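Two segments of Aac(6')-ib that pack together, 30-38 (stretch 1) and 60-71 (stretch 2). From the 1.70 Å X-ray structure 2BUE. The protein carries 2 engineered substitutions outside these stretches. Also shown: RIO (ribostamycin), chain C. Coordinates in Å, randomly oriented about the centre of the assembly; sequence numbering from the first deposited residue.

Stretch 1 (30-38) LMTEHDLAM
Stretch 2 60-71: TLADVQEQYLPS

Stretch 1 turns from an extended lead (Leu30 to Thr32) through a 3-10 segment, 33-35, into a helix; stretch 2 is a helix from Leu61, then Leu69 as N-cap of a second helix begun by Pro70. The two stretches run antiparallel in register: CA to CA, Thr32 lies 6.4 Å from Pro70, Glu33 5.8 Å from Leu69, Leu36 6.2 Å from Gln65 and Ala37 7.0 Å from Leu61. No hydrogen bond crosses; the fit is one of shape. Leu36 (m, t) is the main bump, its CA-to-CB bond pointing toward a hollow lined by Val64, Gln65, Tyr68 and Leu69. Leu36 CD2 sits 3.8 Å from Tyr68 CB and 4.4 Å from Val64 CG1, while Leu36 CD1 meets Leu69 CD1 at 3.9 Å and Gln65 CA at 4.2 Å. The CA-to-CB bond of Leu69 (t, p) points sideways, but the end of the side chain comes nearer, with Leu69 CD1 3.6 Å from Glu33 CB. Met31 (t, t, p) reaches in beside Leu36, its CE 3.2 Å from Tyr68 O, and Pro70 CG presses to 3.4 Å from Met31 O. At the other end Leu61 CD1 (t, p) lies 4.2 Å from Ala37 CA. Asp35 OD2 steadies the turn, accepting from Thr32 N at 2.9 Å. The CA-to-CB bond of Tyr68 (m, chi2 -95°) points toward stretch 1, but its ring leads out of the contact to ribostamycin, where Tyr68 OH accepts a hydrogen bond from RIO O1 at 3.1 Å.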

# COMPACT_ATOMS: atom_id res chain seq x y z
N LEU A 30 10.99 6.84 3.95
CA LEU A 30 9.86 7.57 4.52
C LEU A 30 9.54 8.76 3.63
O LEU A 30 10.44 9.44 3.13
CB LEU A 30 10.12 8.08 5.95
CG LEU A 30 10.18 7.09 7.10
CD1 LEU A 30 10.57 7.84 8.39
CD2 LEU A 30 8.83 6.33 7.32
N MET A 31 8.25 9.00 3.43
CA MET A 31 7.82 10.25 2.80
C MET A 31 7.94 11.39 3.81
O MET A 31 7.72 11.19 5.01
CB MET A 31 6.35 10.11 2.36
CG MET A 31 5.94 11.22 1.40
SD MET A 31 4.23 11.13 0.87
CE MET A 31 3.36 11.72 2.29
N THR A 32 8.28 12.57 3.31
CA THR A 32 8.34 13.78 4.14
C THR A 32 7.36 14.82 3.61
O THR A 32 6.85 14.70 2.48
CB THR A 32 9.77 14.38 4.14
OG1 THR A 32 10.00 15.06 2.90
CG2 THR A 32 10.85 13.28 4.34
N GLU A 33 7.13 15.87 4.41
CA GLU A 33 6.34 17.02 3.94
C GLU A 33 6.84 17.62 2.61
O GLU A 33 6.04 18.19 1.85
CB GLU A 33 6.27 18.13 5.01
CG GLU A 33 7.61 18.75 5.33
CD GLU A 33 7.55 19.78 6.44
OE1 GLU A 33 6.46 20.39 6.65
OE2 GLU A 33 8.59 19.98 7.10
N HIS A 34 8.13 17.48 2.31
CA HIS A 34 8.70 17.96 1.04
C HIS A 34 8.26 17.20 -0.21
O HIS A 34 8.47 17.67 -1.32
CB HIS A 34 10.23 17.99 1.13
CG HIS A 34 10.71 18.75 2.32
ND1 HIS A 34 10.61 20.12 2.40
CD2 HIS A 34 11.21 18.32 3.50
CE1 HIS A 34 11.07 20.51 3.58
NE2 HIS A 34 11.44 19.45 4.26
N ASP A 35 7.65 16.03 0.00
CA ASP A 35 7.15 15.20 -1.08
C ASP A 35 5.68 15.48 -1.45
O ASP A 35 5.16 14.90 -2.42
CB ASP A 35 7.27 13.71 -0.70
CG ASP A 35 8.72 13.27 -0.49
OD1 ASP A 35 9.58 13.60 -1.36
OD2 ASP A 35 8.99 12.61 0.54
N LEU A 36 5.02 16.35 -0.69
CA LEU A 36 3.56 16.48 -0.81
C LEU A 36 3.15 17.09 -2.15
O LEU A 36 2.17 16.64 -2.75
CB LEU A 36 2.96 17.26 0.36
CG LEU A 36 3.08 16.55 1.72
CD1 LEU A 36 2.76 17.53 2.81
CD2 LEU A 36 2.14 15.34 1.82
N ALA A 37 3.91 18.06 -2.63
CA ALA A 37 3.60 18.65 -3.96
C ALA A 37 3.66 17.60 -5.06
O ALA A 37 2.76 17.53 -5.94
CB ALA A 37 4.57 19.81 -4.27
N MET A 38 4.72 16.78 -5.01
CA MET A 38 4.91 15.66 -5.94
C MET A 38 3.77 14.64 -5.83
O MET A 38 3.20 14.22 -6.84
CB MET A 38 6.27 14.99 -5.69
CG MET A 38 6.52 13.77 -6.57
SD MET A 38 8.12 13.02 -6.21
CE MET A 38 7.88 12.34 -4.58
N THR A 60 -7.28 18.30 -4.24
CA THR A 60 -6.58 19.57 -4.44
C THR A 60 -5.23 19.49 -3.73
O THR A 60 -4.99 18.57 -2.92
CB THR A 60 -7.36 20.75 -3.81
OG1 THR A 60 -7.41 20.55 -2.39
CG2 THR A 60 -8.76 20.88 -4.40
N LEU A 61 -4.35 20.44 -3.99
CA LEU A 61 -3.08 20.51 -3.28
C LEU A 61 -3.33 20.60 -1.77
O LEU A 61 -2.67 19.89 -0.99
CB LEU A 61 -2.25 21.71 -3.78
CG LEU A 61 -0.93 21.95 -3.04
CD1 LEU A 61 0.02 20.73 -3.12
CD2 LEU A 61 -0.26 23.21 -3.57
N ALA A 62 -4.26 21.47 -1.36
CA ALA A 62 -4.61 21.60 0.07
C ALA A 62 -5.09 20.28 0.66
O ALA A 62 -4.70 19.92 1.79
CB ALA A 62 -5.69 22.67 0.27
N ASP A 63 -5.94 19.56 -0.07
CA ASP A 63 -6.40 18.22 0.36
C ASP A 63 -5.21 17.32 0.65
O ASP A 63 -5.13 16.68 1.72
CB ASP A 63 -7.24 17.55 -0.72
CG ASP A 63 -8.63 18.15 -0.87
OD1 ASP A 63 -9.08 18.87 0.05
OD2 ASP A 63 -9.25 17.87 -1.92
N VAL A 64 -4.26 17.28 -0.28
CA VAL A 64 -3.11 16.37 -0.13
C VAL A 64 -2.24 16.84 1.04
O VAL A 64 -1.75 16.02 1.83
CB VAL A 64 -2.29 16.23 -1.43
CG1 VAL A 64 -1.02 15.38 -1.20
CG2 VAL A 64 -3.13 15.60 -2.54
N GLN A 65 -2.03 18.15 1.14
CA GLN A 65 -1.28 18.70 2.27
C GLN A 65 -1.91 18.39 3.63
O GLN A 65 -1.18 18.11 4.59
CB GLN A 65 -1.07 20.20 2.10
CG GLN A 65 -0.12 20.52 0.95
CD GLN A 65 -0.14 22.01 0.58
OE1 GLN A 65 -1.17 22.68 0.75
NE2 GLN A 65 0.98 22.51 0.07
N GLU A 66 -3.24 18.46 3.71
CA GLU A 66 -3.99 18.24 4.95
C GLU A 66 -4.12 16.77 5.31
O GLU A 66 -4.20 16.43 6.51
CB GLU A 66 -5.38 18.85 4.84
CG GLU A 66 -5.33 20.36 4.75
CD GLU A 66 -6.67 21.01 4.42
OE1 GLU A 66 -7.69 20.30 4.23
OE2 GLU A 66 -6.69 22.26 4.38
N GLN A 67 -4.15 15.90 4.30
CA GLN A 67 -4.48 14.49 4.50
C GLN A 67 -3.27 13.57 4.52
O GLN A 67 -3.30 12.52 5.18
CB GLN A 67 -5.46 14.02 3.43
CG GLN A 67 -6.84 14.67 3.62
CD GLN A 67 -7.78 14.47 2.46
OE1 GLN A 67 -7.80 13.42 1.82
NE2 GLN A 67 -8.58 15.50 2.19
N TYR A 68 -2.22 13.97 3.80
CA TYR A 68 -1.05 13.09 3.64
C TYR A 68 0.21 13.57 4.37
O TYR A 68 1.25 12.91 4.31
CB TYR A 68 -0.72 12.83 2.16
CG TYR A 68 -1.73 11.96 1.45
CD1 TYR A 68 -1.52 10.58 1.33
CD2 TYR A 68 -2.89 12.51 0.89
CE1 TYR A 68 -2.42 9.78 0.66
CE2 TYR A 68 -3.83 11.71 0.23
CZ TYR A 68 -3.58 10.34 0.13
OH TYR A 68 -4.49 9.53 -0.53
N LEU A 69 0.12 14.70 5.08
CA LEU A 69 1.24 15.13 5.91
C LEU A 69 1.57 13.97 6.84
O LEU A 69 0.64 13.43 7.45
CB LEU A 69 0.86 16.36 6.73
CG LEU A 69 1.98 17.00 7.56
CD1 LEU A 69 3.09 17.58 6.67
CD2 LEU A 69 1.36 18.07 8.48
N PRO A 70 2.85 13.53 6.88
CA PRO A 70 3.17 12.33 7.67
C PRO A 70 2.63 12.38 9.12
O PRO A 70 2.11 11.39 9.61
CB PRO A 70 4.70 12.23 7.57
CG PRO A 70 4.99 12.77 6.19
CD PRO A 70 4.02 13.99 6.12
N SER A 71 2.69 13.53 9.78
CA SER A 71 2.15 13.64 11.14
C SER A 71 0.62 13.45 11.24
O SER A 71 0.11 12.97 12.26
CB SER A 71 2.55 14.98 11.76
OG SER A 71 2.01 16.05 10.99
O1 RIO C . -4.80 7.09 1.36
C1 RIO C . -4.49 7.72 2.61
C2 RIO C . -5.80 7.98 3.36
O2 RIO C . -6.81 7.00 3.03
C3 RIO C . -6.76 5.92 3.97
O3 RIO C . -6.18 4.74 3.37
C4 RIO C . -7.04 3.54 3.48
C5 RIO C . -6.81 2.78 4.82
O4 RIO C . -7.16 3.60 5.92
C6 RIO C . -7.55 1.44 4.91
N1 RIO C . -7.11 0.73 6.15
C7 RIO C . -7.23 0.55 3.68
C8 RIO C . -7.59 1.30 2.38
N2 RIO C . -7.34 0.39 1.22
C9 RIO C . -6.75 2.63 2.25
O5 RIO C . -7.28 3.30 1.07
C10 RIO C . -6.27 3.91 0.26
O6 RIO C . -5.72 2.99 -0.65
C11 RIO C . -6.62 2.53 -1.72
C12 RIO C . -5.74 1.67 -2.67
N3 RIO C . -5.51 0.34 -2.09
C13 RIO C . -7.24 3.73 -2.49
O7 RIO C . -8.23 3.21 -3.40
C14 RIO C . -7.90 4.71 -1.49
O8 RIO C . -8.54 5.85 -2.15
C15 RIO C . -6.89 5.17 -0.42
N4 RIO C . -7.50 6.05 0.58
C16 RIO C . -5.95 6.46 5.18
O9 RIO C . -6.83 6.44 6.30
C17 RIO C . -5.72 7.94 4.87
O10 RIO C . -6.85 8.69 5.40